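Local coordinates for protein ESSB (Geobacillus thermodenitrificans, PDB 2YNQ) that is an integral membrane component of the type VII secretion system, represented by its extracellular domain, and probably contributes to protein export across the membrane, at residues Leu47-Val52 with Asn67-Lys72. Numbering follows the deposited sequence.
Sequences LASSYV and NNITLK. With NA (sodium ion), chain O.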
ATOM      1  N   LEU D  47       4.619  17.284   4.947  1.00 35.37           N
ATOM      2  CA  LEU D  47       4.693  16.472   3.731  1.00 35.50           C
ATOM      3  C   LEU D  47       4.786  14.981   4.069  1.00 35.14           C
ATOM      4  O   LEU D  47       4.015  14.162   3.569  1.00 34.95           O
ATOM      5  CB  LEU D  47       5.887  16.902   2.874  1.00 35.50           C
ATOM      6  CG  LEU D  47       5.955  16.333   1.450  1.00 37.14           C
ATOM      7  CD1 LEU D  47       4.603  16.490   0.705  1.00 36.74           C
ATOM      8  CD2 LEU D  47       7.114  16.960   0.640  1.00 36.08           C
ATOM      9  N   ALA D  48       5.692  14.659   4.985  1.00 35.32           N
ATOM     10  CA  ALA D  48       5.937  13.292   5.360  1.00 35.25           C
ATOM     11  C   ALA D  48       4.700  12.723   6.007  1.00 35.53           C
ATOM     12  O   ALA D  48       4.318  11.588   5.705  1.00 36.02           O
ATOM     13  CB  ALA D  48       7.147  13.184   6.270  1.00 34.86           C
ATOM     14  N   SER D  49       4.038  13.508   6.853  1.00 36.02           N
ATOM     15  CA  SER D  49       2.804  13.013   7.466  1.00 36.67           C
ATOM     16  C   SER D  49       1.817  12.768   6.378  1.00 36.21           C
ATOM     17  O   SER D  49       1.138  11.747   6.386  1.00 36.62           O
ATOM     18  CB  SER D  49       2.185  13.966   8.502  1.00 36.69           C
ATOM     19  OG  SER D  49       3.114  14.268   9.518  1.00 38.79           O
ATOM     20  N   SER D  50       1.762  13.680   5.415  1.00 36.46           N
ATOM     21  CA  SER D  50       0.758  13.563   4.373  1.00 37.14           C
ATOM     22  C   SER D  50       1.006  12.305   3.540  1.00 37.60           C
ATOM     23  O   SER D  50       0.057  11.576   3.242  1.00 38.77           O
ATOM     24  CB  SER D  50       0.698  14.810   3.505  1.00 36.99           C
ATOM     25  OG  SER D  50       0.283  15.923   4.277  1.00 38.43           O
ATOM     26  N   TYR D  51       2.266  12.024   3.201  1.00 36.61           N
ATOM     27  CA  TYR D  51       2.556  10.797   2.472  1.00 36.72           C
ATOM     28  C   TYR D  51       2.260   9.573   3.304  1.00 37.83           C
ATOM     29  O   TYR D  51       1.599   8.634   2.835  1.00 38.56           O
ATOM     30  CB  TYR D  51       4.001  10.759   1.975  1.00 35.58           C
ATOM     31  CG  TYR D  51       4.242  11.562   0.722  1.00 33.35           C
ATOM     32  CD1 TYR D  51       3.593  11.247  -0.477  1.00 31.69           C
ATOM     33  CD2 TYR D  51       5.117  12.633   0.736  1.00 32.16           C
ATOM     34  CE1 TYR D  51       3.840  11.981  -1.653  1.00 32.83           C
ATOM     35  CE2 TYR D  51       5.371  13.374  -0.411  1.00 32.88           C
ATOM     36  CZ  TYR D  51       4.733  13.048  -1.598  1.00 34.48           C
ATOM     37  OH  TYR D  51       5.009  13.805  -2.712  1.00 36.64           O
ATOM     38  N   VAL D  52       2.716   9.581   4.549  1.00 38.59           N
ATOM     39  CA  VAL D  52       2.569   8.397   5.366  1.00 39.83           C
ATOM     40  C   VAL D  52       1.092   8.103   5.635  1.00 40.75           C
ATOM     41  O   VAL D  52       0.702   6.943   5.714  1.00 41.35           O
ATOM     42  CB  VAL D  52       3.443   8.460   6.671  1.00 40.62           C
ATOM     43  CG1 VAL D  52       2.592   8.555   7.923  1.00 40.85           C
ATOM     44  CG2 VAL D  52       4.265   7.206   6.785  1.00 42.06           C
ATOM     45  N   ASN D  67       6.183   3.915  10.739  1.00 51.06           N
ATOM     46  CA  ASN D  67       5.443   4.930  10.012  1.00 50.21           C
ATOM     47  C   ASN D  67       4.875   6.019  10.928  1.00 50.56           C
ATOM     48  O   ASN D  67       4.032   6.803  10.512  1.00 50.61           O
ATOM     49  CB  ASN D  67       4.305   4.274   9.243  1.00 50.32           C
ATOM     50  CG  ASN D  67       3.230   3.720  10.167  1.00 51.25           C
ATOM     51  OD1 ASN D  67       3.525   3.219  11.269  1.00 51.58           O
ATOM     52  ND2 ASN D  67       1.983   3.810   9.732  1.00 48.54           N
ATOM     53  N   ASN D  68       5.311   6.071  12.177  1.00 51.06           N
ATOM     54  CA  ASN D  68       4.878   7.161  13.018  1.00 51.47           C
ATOM     55  C   ASN D  68       5.732   8.405  12.778  1.00 50.02           C
ATOM     56  O   ASN D  68       6.965   8.316  12.752  1.00 50.33           O
ATOM     57  CB  ASN D  68       4.883   6.767  14.496  1.00 53.52           C
ATOM     58  CG  ASN D  68       4.272   7.860  15.382  1.00 57.17           C
ATOM     59  OD1 ASN D  68       3.219   8.443  15.044  1.00 58.95           O
ATOM     60  ND2 ASN D  68       4.939   8.159  16.512  1.00 59.36           N
ATOM     61  N   ILE D  69       5.076   9.555  12.594  1.00 48.16           N
ATOM     62  CA  ILE D  69       5.768  10.829  12.330  1.00 46.12           C
ATOM     63  C   ILE D  69       5.312  11.906  13.314  1.00 46.22           C
ATOM     64  O   ILE D  69       4.119  12.180  13.434  1.00 46.16           O
ATOM     65  CB  ILE D  69       5.516  11.344  10.883  1.00 44.99           C
ATOM     66  CG1 ILE D  69       5.778  10.249   9.833  1.00 43.51           C
ATOM     67  CG2 ILE D  69       6.325  12.616  10.614  1.00 43.63           C
ATOM     68  CD1 ILE D  69       7.149  10.275   9.215  1.00 40.80           C
ATOM     69  N   THR D  70       6.264  12.506  14.024  1.00 46.42           N
ATOM     70  CA  THR D  70       5.969  13.552  15.004  1.00 46.42           C
ATOM     71  C   THR D  70       6.985  14.666  14.862  1.00 46.58           C
ATOM     72  O   THR D  70       7.959  14.533  14.104  1.00 45.62           O
ATOM     73  CB  THR D  70       6.065  13.032  16.450  1.00 47.68           C
ATOM     74  OG1 THR D  70       7.446  12.894  16.803  1.00 48.82           O
ATOM     75  CG2 THR D  70       5.355  11.700  16.621  1.00 46.49           C
ATOM     76  N   LEU D  71       6.788  15.759  15.602  1.00 47.55           N
ATOM     77  CA  LEU D  71       7.772  16.838  15.575  1.00 48.19           C
ATOM     78  C   LEU D  71       8.983  16.539  16.448  1.00 49.81           C
ATOM     79  O   LEU D  71       9.816  17.411  16.682  1.00 50.68           O
ATOM     80  CB  LEU D  71       7.147  18.205  15.873  1.00 48.10           C
ATOM     81  CG  LEU D  71       6.407  18.717  14.631  1.00 46.85           C
ATOM     82  CD1 LEU D  71       5.327  19.705  14.995  1.00 46.59           C
ATOM     83  CD2 LEU D  71       7.354  19.291  13.572  1.00 43.71           C
ATOM     84  N   LYS D  72       9.084  15.290  16.898  1.00 51.05           N
ATOM     85  CA  LYS D  72      10.317  14.770  17.478  1.00 53.00           C
ATOM     86  C   LYS D  72      11.057  13.772  16.563  1.00 52.09           C
ATOM     87  O   LYS D  72      12.225  13.448  16.804  1.00 52.95           O
ATOM     88  CB  LYS D  72      10.025  14.151  18.842  1.00 55.13           C
ATOM     89  CG  LYS D  72       9.790  15.198  19.920  1.00 58.80           C
ATOM     90  CD  LYS D  72       9.104  14.602  21.141  1.00 65.56           C
ATOM     91  CE  LYS D  72       8.429  15.696  21.990  1.00 68.19           C
ATOM     92  NZ  LYS D  72       7.353  15.121  22.857  1.00 71.05           N
TER
HETATM   93 NA    NA O1391       3.939   0.955  12.558  1.00 57.38          NA
HETATM   94  O   HOH W   1       2.015  12.911  11.710  1.00 63.26           O
HETATM   95  O   HOH W   2       5.539   2.981  14.002  1.00 66.01           O
HETATM   96  O   HOH W   3       5.569   0.171  14.249  1.00 59.41           O
HETATM   97  O   HOH W   4       2.291   1.459  14.328  1.00 51.66           O
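Ile69 lies against one face of helix 41-53, and its branches meet Ala48, Ser49 and Val52 separately. Ile69 CD1 reaches Ala48 CB at 4.1 Å. Ile69 CG1 lies as far from Val52 CG1, the two side chains crossing obliquely. Ile69 CG2, anti to the backbone N of its residue, packs on Ser49 OG at 3.8 Å. Val52 points toward the loop and crosses the Asn67 side chain at about a right angle. Val52 CG2 touches Asn67 CB at 3.8 Å, while Val52 CG1 lies 3.4 Å from Asn67 O. The domain is largely helical, and residues 67-72 belong to the connection between helices 59-64 and 75-85, which packs against helix 41-53. Helix 75-85 adds Met78 and Ile82 against Ala48, and Trp81 against Val52 and Asn67. No direct hydrogen bond joins the two segments. Instead, one water donates to both Ser49 OG and Ile69 O, at 2.8 Å from Ser49 OG. Ser49 OG also hydrogen-bonds to Tyr45 O, one turn back in the helix. While Asn67 CB packs on Val52, Asn67 OD1 binds a sodium ion at 2.6 Å. Arg62 O, Val65 O and three waters are the ion's other ligands.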